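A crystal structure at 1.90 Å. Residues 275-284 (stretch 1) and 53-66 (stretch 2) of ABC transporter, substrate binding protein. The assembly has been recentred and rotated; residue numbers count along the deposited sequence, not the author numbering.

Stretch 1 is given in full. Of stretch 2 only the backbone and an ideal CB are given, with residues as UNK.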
ATOM      1  N   GLU A 275      21.135  -3.906  12.588  1.00 25.08           N
ATOM      2  CA  GLU A 275      20.641  -4.155  13.924  1.00 25.59           C
ATOM      3  C   GLU A 275      19.511  -3.190  14.268  1.00 24.89           C
ATOM      4  O   GLU A 275      18.512  -3.602  14.842  1.00 24.59           O
ATOM      5  CB  GLU A 275      21.756  -4.069  14.957  1.00 26.22           C
ATOM      6  CG  GLU A 275      22.869  -5.105  14.768  1.00 28.68           C
ATOM      7  CD  GLU A 275      24.002  -4.624  13.873  1.00 30.15           C
ATOM      8  OE1 GLU A 275      23.865  -3.572  13.197  1.00 31.55           O
ATOM      9  OE2 GLU A 275      25.040  -5.315  13.838  1.00 31.70           O
ATOM     10  N   LEU A 276      19.660  -1.922  13.899  1.00 24.66           N
ATOM     11  CA  LEU A 276      18.611  -0.934  14.146  1.00 24.75           C
ATOM     12  C   LEU A 276      17.380  -1.219  13.269  1.00 24.24           C
ATOM     13  O   LEU A 276      16.229  -1.115  13.721  1.00 22.18           O
ATOM     14  CB  LEU A 276      19.127   0.478  13.906  1.00 24.82           C
ATOM     15  CG  LEU A 276      20.128   1.018  14.923  1.00 26.14           C
ATOM     16  CD1 LEU A 276      20.366   2.473  14.616  1.00 27.93           C
ATOM     17  CD2 LEU A 276      19.658   0.808  16.368  1.00 26.39           C
ATOM     18  N   GLY A 277      17.644  -1.613  12.024  1.00 24.37           N
ATOM     19  CA  GLY A 277      16.615  -2.059  11.109  1.00 24.17           C
ATOM     20  C   GLY A 277      15.783  -3.193  11.667  1.00 23.91           C
ATOM     21  O   GLY A 277      14.542  -3.140  11.604  1.00 23.85           O
ATOM     22  N   ARG A 278      16.437  -4.226  12.200  1.00 23.74           N
ATOM     23  CA  ARG A 278      15.737  -5.337  12.822  1.00 24.48           C
ATOM     24  C   ARG A 278      14.964  -4.909  14.064  1.00 24.47           C
ATOM     25  O   ARG A 278      13.881  -5.461  14.356  1.00 23.87           O
ATOM     26  CB  ARG A 278      16.693  -6.452  13.214  1.00 24.67           C
ATOM     27  CG  ARG A 278      17.045  -7.318  12.089  1.00 25.97           C
ATOM     28  CD  ARG A 278      17.885  -8.456  12.499  1.00 28.60           C
ATOM     29  NE  ARG A 278      18.755  -8.738  11.387  1.00 34.05           N
ATOM     30  CZ  ARG A 278      20.027  -8.380  11.296  1.00 31.42           C
ATOM     31  NH1 ARG A 278      20.682  -7.834  12.287  1.00 36.13           N
ATOM     32  NH2 ARG A 278      20.662  -8.679  10.207  1.00 35.49           N
ATOM     33  N   ARG A 279      15.511  -3.949  14.795  1.00 24.20           N
ATOM     34  CA  ARG A 279      14.822  -3.423  15.981  1.00 24.76           C
ATOM     35  C   ARG A 279      13.500  -2.761  15.600  1.00 23.22           C
ATOM     36  O   ARG A 279      12.481  -2.937  16.277  1.00 23.36           O
ATOM     37  CB  ARG A 279      15.680  -2.396  16.743  1.00 24.77           C
ATOM     38  CG  ARG A 279      15.334  -2.434  18.237  1.00 26.67           C
ATOM     39  CD  ARG A 279      15.992  -1.367  19.050  1.00 29.69           C
ATOM     40  NE  ARG A 279      17.434  -1.526  19.073  1.00 31.74           N
ATOM     41  CZ  ARG A 279      18.273  -0.737  19.739  1.00 34.37           C
ATOM     42  NH1 ARG A 279      17.828   0.306  20.437  1.00 34.96           N
ATOM     43  NH2 ARG A 279      19.583  -0.972  19.670  1.00 34.34           N
ATOM     44  N   TYR A 280      13.546  -1.959  14.545  1.00 22.58           N
ATOM     45  CA  TYR A 280      12.368  -1.282  14.015  1.00 22.71           C
ATOM     46  C   TYR A 280      11.351  -2.314  13.474  1.00 21.83           C
ATOM     47  O   TYR A 280      10.148  -2.258  13.777  1.00 20.71           O
ATOM     48  CB  TYR A 280      12.816  -0.356  12.906  1.00 23.12           C
ATOM     49  CG  TYR A 280      11.840   0.696  12.484  1.00 24.75           C
ATOM     50  CD1 TYR A 280      11.624   1.833  13.264  1.00 26.22           C
ATOM     51  CD2 TYR A 280      11.184   0.605  11.266  1.00 26.95           C
ATOM     52  CE1 TYR A 280      10.743   2.854  12.843  1.00 26.50           C
ATOM     53  CE2 TYR A 280      10.306   1.631  10.834  1.00 26.60           C
ATOM     54  CZ  TYR A 280      10.101   2.741  11.632  1.00 25.75           C
ATOM     55  OH  TYR A 280       9.233   3.738  11.211  1.00 29.13           O
ATOM     56  N   LEU A 281      11.843  -3.270  12.696  1.00 21.45           N
ATOM     57  CA  LEU A 281      10.980  -4.381  12.248  1.00 21.97           C
ATOM     58  C   LEU A 281      10.313  -5.109  13.409  1.00 22.56           C
ATOM     59  O   LEU A 281       9.097  -5.325  13.420  1.00 22.24           O
ATOM     60  CB  LEU A 281      11.798  -5.356  11.394  1.00 22.03           C
ATOM     61  CG  LEU A 281      11.092  -6.595  10.894  1.00 22.13           C
ATOM     62  CD1 LEU A 281       9.737  -6.261  10.167  1.00 18.06           C
ATOM     63  CD2 LEU A 281      12.039  -7.414  10.018  1.00 18.97           C
ATOM     64  N   GLU A 282      11.095  -5.478  14.414  1.00 23.76           N
ATOM     65  CA  GLU A 282      10.537  -6.075  15.615  1.00 24.94           C
ATOM     66  C   GLU A 282       9.439  -5.180  16.224  1.00 24.55           C
ATOM     67  O   GLU A 282       8.382  -5.684  16.623  1.00 24.93           O
ATOM     68  CB  GLU A 282      11.644  -6.314  16.643  1.00 25.58           C
ATOM     69  CG  GLU A 282      11.273  -7.235  17.769  1.00 27.29           C
ATOM     70  CD  GLU A 282      12.505  -7.809  18.429  1.00 30.01           C
ATOM     71  OE1 GLU A 282      13.290  -6.982  18.949  1.00 38.09           O
ATOM     72  OE2 GLU A 282      12.702  -9.061  18.392  1.00 37.30           O
ATOM     73  N   PHE A 283       9.673  -3.869  16.282  1.00 24.40           N
ATOM     74  CA  PHE A 283       8.659  -2.972  16.808  1.00 24.29           C
ATOM     75  C   PHE A 283       7.366  -2.992  15.966  1.00 24.22           C
ATOM     76  O   PHE A 283       6.264  -3.084  16.510  1.00 24.64           O
ATOM     77  CB  PHE A 283       9.190  -1.547  16.981  1.00 25.69           C
ATOM     78  CG  PHE A 283       8.144  -0.590  17.478  1.00 24.63           C
ATOM     79  CD1 PHE A 283       7.872  -0.477  18.838  1.00 27.62           C
ATOM     80  CD2 PHE A 283       7.383   0.130  16.582  1.00 26.80           C
ATOM     81  CE1 PHE A 283       6.867   0.384  19.281  1.00 27.48           C
ATOM     82  CE2 PHE A 283       6.361   0.996  17.019  1.00 27.85           C
ATOM     83  CZ  PHE A 283       6.098   1.117  18.356  1.00 26.72           C
ATOM     84  N   PHE A 284       7.506  -2.925  14.643  1.00 23.98           N
ATOM     85  CA  PHE A 284       6.379  -3.039  13.734  1.00 24.18           C
ATOM     86  C   PHE A 284       5.619  -4.364  13.857  1.00 23.95           C
ATOM     87  O   PHE A 284       4.454  -4.410  13.510  1.00 23.95           O
ATOM     88  CB  PHE A 284       6.816  -2.814  12.278  1.00 25.01           C
ATOM     89  CG  PHE A 284       6.779  -1.358  11.857  1.00 26.05           C
ATOM     90  CD1 PHE A 284       6.007  -0.944  10.762  1.00 27.90           C
ATOM     91  CD2 PHE A 284       7.480  -0.397  12.580  1.00 26.80           C
ATOM     92  CE1 PHE A 284       5.955   0.384  10.389  1.00 27.05           C
ATOM     93  CE2 PHE A 284       7.427   0.938  12.222  1.00 28.61           C
ATOM     94  CZ  PHE A 284       6.669   1.332  11.124  1.00 27.46           C
ATOM     95  N   UNK A  53       6.380   5.905  18.792  1.00 26.49           N
ATOM     96  CA  UNK A  53       6.329   4.706  19.633  1.00 27.10           C
ATOM     97  C   UNK A  53       7.669   3.994  19.706  1.00 26.81           C
ATOM     98  O   UNK A  53       8.144   3.622  20.784  1.00 27.39           O
ATOM     99  CB  UNK A  53       5.265   3.740  19.108  1.00 27.10           C
ATOM    100  N   UNK A  54       8.288   3.833  18.549  1.00 26.83           N
ATOM    101  CA  UNK A  54       9.614   3.258  18.456  1.00 26.57           C
ATOM    102  C   UNK A  54      10.622   4.043  19.287  1.00 26.39           C
ATOM    103  O   UNK A  54      11.405   3.452  20.024  1.00 26.84           O
ATOM    104  CB  UNK A  54      10.063   3.203  16.994  1.00 26.57           C
ATOM    105  N   UNK A  55      10.610   5.366  19.147  1.00 26.33           N
ATOM    106  CA  UNK A  55      11.557   6.239  19.834  1.00 27.11           C
ATOM    107  C   UNK A  55      11.365   6.250  21.356  1.00 27.43           C
ATOM    108  O   UNK A  55      12.345   6.231  22.077  1.00 26.56           O
ATOM    109  CB  UNK A  55      11.427   7.663  19.291  1.00 27.11           C
ATOM    110  N   UNK A  56      10.122   6.262  21.825  1.00 28.75           N
ATOM    111  CA  UNK A  56       9.823   6.111  23.263  1.00 30.05           C
ATOM    112  C   UNK A  56      10.369   4.797  23.824  1.00 31.05           C
ATOM    113  O   UNK A  56      10.869   4.771  24.948  1.00 31.58           O
ATOM    114  CB  UNK A  56       8.313   6.180  23.498  1.00 30.05           C
ATOM    115  N   UNK A  57      10.266   3.716  23.049  1.00 31.09           N
ATOM    116  CA  UNK A  57      10.854   2.418  23.429  1.00 31.48           C
ATOM    117  C   UNK A  57      12.381   2.460  23.351  1.00 32.03           C
ATOM    118  O   UNK A  57      13.055   1.722  24.052  1.00 32.63           O
ATOM    119  CB  UNK A  57      10.318   1.304  22.527  1.00 31.48           C
ATOM    120  N   UNK A  58      12.920   3.319  22.487  1.00 31.97           N
ATOM    121  CA  UNK A  58      14.353   3.374  22.180  1.00 31.46           C
ATOM    122  C   UNK A  58      14.843   4.822  22.182  1.00 31.24           C
ATOM    123  O   UNK A  58      15.093   5.395  21.137  1.00 30.52           O
ATOM    124  CB  UNK A  58      14.640   2.719  20.827  1.00 31.46           C
ATOM    125  N   UNK A  59      14.967   5.427  23.382  1.00 31.76           N
ATOM    126  CA  UNK A  59      15.266   6.852  23.473  1.00 31.22           C
ATOM    127  C   UNK A  59      16.630   7.312  22.936  1.00 30.90           C
ATOM    128  O   UNK A  59      16.819   8.510  22.756  1.00 30.21           O
ATOM    129  CB  UNK A  59      15.163   7.268  24.942  1.00 31.22           C
ATOM    130  N   UNK A  60      17.550   6.391  22.669  1.00 30.47           N
ATOM    131  CA  UNK A  60      18.871   6.747  22.130  1.00 30.88           C
ATOM    132  C   UNK A  60      18.973   6.677  20.598  1.00 30.29           C
ATOM    133  O   UNK A  60      20.050   6.904  20.041  1.00 29.88           O
ATOM    134  CB  UNK A  60      19.926   5.822  22.739  1.00 30.88           C
ATOM    135  N   UNK A  61      17.872   6.387  19.911  1.00 29.11           N
ATOM    136  CA  UNK A  61      17.916   6.208  18.455  1.00 28.43           C
ATOM    137  C   UNK A  61      17.264   7.340  17.689  1.00 27.63           C
ATOM    138  O   UNK A  61      16.073   7.581  17.854  1.00 27.65           O
ATOM    139  CB  UNK A  61      17.238   4.891  18.072  1.00 28.43           C
ATOM    140  N   UNK A  62      18.039   7.997  16.826  1.00 26.24           N
ATOM    141  CA  UNK A  62      17.521   8.956  15.867  1.00 26.15           C
ATOM    142  C   UNK A  62      16.895   8.186  14.695  1.00 25.79           C
ATOM    143  O   UNK A  62      17.323   7.065  14.411  1.00 25.77           O
ATOM    144  CB  UNK A  62      18.625   9.899  15.385  1.00 26.15           C
ATOM    145  N   UNK A  63      15.875   8.767  14.061  1.00 24.66           N
ATOM    146  CA  UNK A  63      15.193   8.133  12.914  1.00 23.52           C
ATOM    147  C   UNK A  63      15.200   9.074  11.718  1.00 23.32           C
ATOM    148  O   UNK A  63      14.671  10.180  11.770  1.00 23.63           O
ATOM    149  CB  UNK A  63      13.756   7.751  13.274  1.00 23.52           C
ATOM    150  N   UNK A  64      15.817   8.611  10.642  1.00 23.04           N
ATOM    151  CA  UNK A  64      15.854   9.290   9.370  1.00 23.29           C
ATOM    152  C   UNK A  64      14.858   8.599   8.420  1.00 22.85           C
ATOM    153  O   UNK A  64      15.125   7.505   7.868  1.00 22.88           O
ATOM    154  CB  UNK A  64      17.271   9.291   8.794  1.00 23.29           C
ATOM    155  N   UNK A  65      13.697   9.225   8.255  1.00 22.30           N
ATOM    156  CA  UNK A  65      12.568   8.617   7.579  1.00 21.75           C
ATOM    157  C   UNK A  65      12.400   9.220   6.210  1.00 21.41           C
ATOM    158  O   UNK A  65      12.121  10.407   6.099  1.00 21.48           O
ATOM    159  CB  UNK A  65      11.286   8.781   8.397  1.00 21.75           C
ATOM    160  N   UNK A  66      12.557   8.393   5.177  1.00 20.47           N
ATOM    161  CA  UNK A  66      12.349   8.802   3.797  1.00 21.24           C
ATOM    162  C   UNK A  66      11.090   8.189   3.202  1.00 20.64           C
ATOM    163  O   UNK A  66      10.985   6.973   3.001  1.00 20.17           O
ATOM    164  CB  UNK A  66      13.563   8.420   2.948  1.00 21.24           C
TER

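Stretch 1 is a single helix whose side chains at Leu-276, Arg-279, Tyr-280 and Phe-283 form the surface that stretch 2 meets; helix 53-57 crosses it at 115°, with the axes 10.6 Å apart at closest approach.

Position 53 is helical, and its CA-to-CB direction points toward stretch 1, straight at the ring of Phe-283. The ideal CB lies 2.9 Å from Phe-283 CZ, a clash, so only a residue without a CB fits this placement. It is Gly-53, and the ring end packs against bare backbone, with Phe-283 CZ 3.5 Å from Gly-53 C.

At position 54 the CB points sideways, 4.1 Å from Phe-283 CD2 and 4.2 Å from Tyr-280 CE1. Two aromatic rings and the helix backbone beside them offer an apolar surface, suited to leucine, methionine or an aromatic residue. The deposited residue is Phe-54, with chi1 in t, and it has the largest covered area of the contact. Its ring receives the edge of Tyr-280 on one face, with centroids 5.0 Å apart and planes at 73°; Tyr-280 CD1 comes within 3.7 Å of Phe-54 CG. At the edge of the Phe-54 ring, Phe-283 CB is 3.9 Å from Phe-54 CD1, while Phe-54 CB sits over the face of the Phe-283 ring. Farther out, Phe-54 CE1 reaches the helix backbone, 3.6 Å from Tyr-280 CA.

Positions 55 and 56 are out of reach, so stretch 1 sets no preference. They are Gln-55, whose NE2 donates to the backbone O of position 61 at 3.0 Å, and the extended Lys-56.

Position 57 points toward stretch 1, but its CB remains 4.8 Å from Phe-283 CD1; a small or flexible residue would serve. It is Ala-57.

Position 58 leaves helical phi/psi at -134/73, and its CB points toward stretch 1, 4.0 Å from Arg-279 NH1. That donor favours an acceptor: asparagine, aspartate or perhaps serine. Asn-58 supplies it, with Arg-279 NH1 donating to Asn-58 OD1 at 3.0 Å near the guanidinium plane. The other end of the amide turns back to its own helix, where Asn-58 ND2 donates to Phe-54 O at 2.9 Å.

Positions 59 and 60 lie within a type I turn from 58 to 61, without contact to stretch 1. A phi of -65° at 59 permits proline, and Pro-59 is found there; polar residues suit 60, which is Asp-60.

Position 61 points toward Leu-276, its CB 5.0 Å from Leu-276 CD2. A branched or long aliphatic chain could bridge that gap. Ile-61 does so, bringing CD1 to 3.6 Å from Leu-276 CD2, while its CG1 lies 3.8 Å from Arg-279 NH1.

Strand 62-66 touches stretch 1 little. Position 62 points away and is Ala-62; 63 points toward it, and a modest apolar residue suits, here Val-63. Positions 64 and 66, out of reach, are His-64 and Glu-66. From 65 a long side chain could approach Tyr-280: Tyr-65 CE1 lies 4.1 Å from Tyr-280 OH.

Stretch 2 (53-66) GFQKANPDIAVHYE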
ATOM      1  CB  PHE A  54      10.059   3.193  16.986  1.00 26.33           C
ATOM      2  CG  PHE A  54      11.472   2.699  16.810  1.00 27.15           C
ATOM      3  CD1 PHE A  54      11.756   1.340  16.933  1.00 27.38           C
ATOM      4  CD2 PHE A  54      12.518   3.592  16.569  1.00 28.85           C
ATOM      5  CE1 PHE A  54      13.080   0.879  16.787  1.00 28.32           C
ATOM      6  CE2 PHE A  54      13.835   3.137  16.440  1.00 26.50           C
ATOM      7  CZ  PHE A  54      14.107   1.791  16.530  1.00 26.29           C
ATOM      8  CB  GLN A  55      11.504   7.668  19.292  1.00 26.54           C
ATOM      9  CG  GLN A  55      12.108   7.805  17.903  1.00 26.90           C
ATOM     10  CD  GLN A  55      12.519   9.192  17.594  1.00 26.28           C
ATOM     11  OE1 GLN A  55      11.708  10.115  17.651  1.00 25.72           O
ATOM     12  NE2 GLN A  55      13.785   9.368  17.260  1.00 25.21           N
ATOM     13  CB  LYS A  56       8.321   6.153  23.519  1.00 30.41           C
ATOM     14  CG  LYS A  56       7.692   7.519  23.390  1.00 31.82           C
ATOM     15  CD  LYS A  56       6.203   7.377  23.441  1.00 31.57           C
ATOM     16  CE  LYS A  56       5.519   8.669  23.139  1.00 34.25           C
ATOM     17  NZ  LYS A  56       4.048   8.414  23.071  1.00 33.97           N
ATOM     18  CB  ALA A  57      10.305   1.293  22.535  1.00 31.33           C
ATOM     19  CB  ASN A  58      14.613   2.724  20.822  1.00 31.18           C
ATOM     20  CG  ASN A  58      14.173   1.285  20.780  1.00 32.04           C
ATOM     21  OD1 ASN A  58      14.898   0.407  21.245  1.00 33.50           O
ATOM     22  ND2 ASN A  58      12.969   1.028  20.259  1.00 26.82           N
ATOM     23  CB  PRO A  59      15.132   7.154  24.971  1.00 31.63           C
ATOM     24  CG  PRO A  59      15.201   5.876  25.662  1.00 32.12           C
ATOM     25  CD  PRO A  59      14.799   4.800  24.705  1.00 31.88           C
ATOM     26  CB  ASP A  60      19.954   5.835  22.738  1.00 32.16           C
ATOM     27  CG  ASP A  60      20.221   6.122  24.216  1.00 34.77           C
ATOM     28  OD1 ASP A  60      20.020   7.279  24.657  1.00 38.24           O
ATOM     29  OD2 ASP A  60      20.665   5.187  24.931  1.00 39.23           O
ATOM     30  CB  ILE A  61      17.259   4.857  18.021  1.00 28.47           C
ATOM     31  CG1 ILE A  61      17.910   3.680  18.774  1.00 29.07           C
ATOM     32  CG2 ILE A  61      17.392   4.676  16.500  1.00 28.34           C
ATOM     33  CD1 ILE A  61      19.435   3.608  18.587  1.00 29.90           C
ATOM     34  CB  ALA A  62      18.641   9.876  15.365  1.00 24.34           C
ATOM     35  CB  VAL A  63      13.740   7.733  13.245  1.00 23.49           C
ATOM     36  CG1 VAL A  63      13.047   7.117  12.033  1.00 22.11           C
ATOM     37  CG2 VAL A  63      13.712   6.776  14.424  1.00 21.95           C
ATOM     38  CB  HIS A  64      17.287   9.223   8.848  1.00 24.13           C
ATOM     39  CG  HIS A  64      17.511   9.941   7.561  1.00 26.33           C
ATOM     40  ND1 HIS A  64      16.850   9.616   6.397  1.00 31.95           N
ATOM     41  CD2 HIS A  64      18.381  10.919   7.233  1.00 29.90           C
ATOM     42  CE1 HIS A  64      17.275  10.398   5.421  1.00 29.79           C
ATOM     43  NE2 HIS A  64      18.215  11.187   5.900  1.00 30.48           N
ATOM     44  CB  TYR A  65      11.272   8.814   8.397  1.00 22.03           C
ATOM     45  CG  TYR A  65      10.082   8.048   7.875  1.00 22.19           C
ATOM     46  CD1 TYR A  65       9.831   6.728   8.298  1.00 23.29           C
ATOM     47  CD2 TYR A  65       9.175   8.629   6.959  1.00 23.25           C
ATOM     48  CE1 TYR A  65       8.697   6.015   7.848  1.00 22.13           C
ATOM     49  CE2 TYR A  65       8.053   7.907   6.498  1.00 22.70           C
ATOM     50  CZ  TYR A  65       7.830   6.599   6.947  1.00 22.73           C
ATOM     51  OH  TYR A  65       6.715   5.874   6.489  1.00 23.11           O
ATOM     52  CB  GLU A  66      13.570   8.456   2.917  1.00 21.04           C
ATOM     53  CG  GLU A  66      14.881   8.917   3.493  1.00 23.00           C
ATOM     54  CD  GLU A  66      15.921   9.310   2.433  1.00 24.44           C
ATOM     55  OE1 GLU A  66      15.571   9.496   1.239  1.00 27.16           O
ATOM     56  OE2 GLU A  66      17.102   9.457   2.822  1.00 26.51           O
TER
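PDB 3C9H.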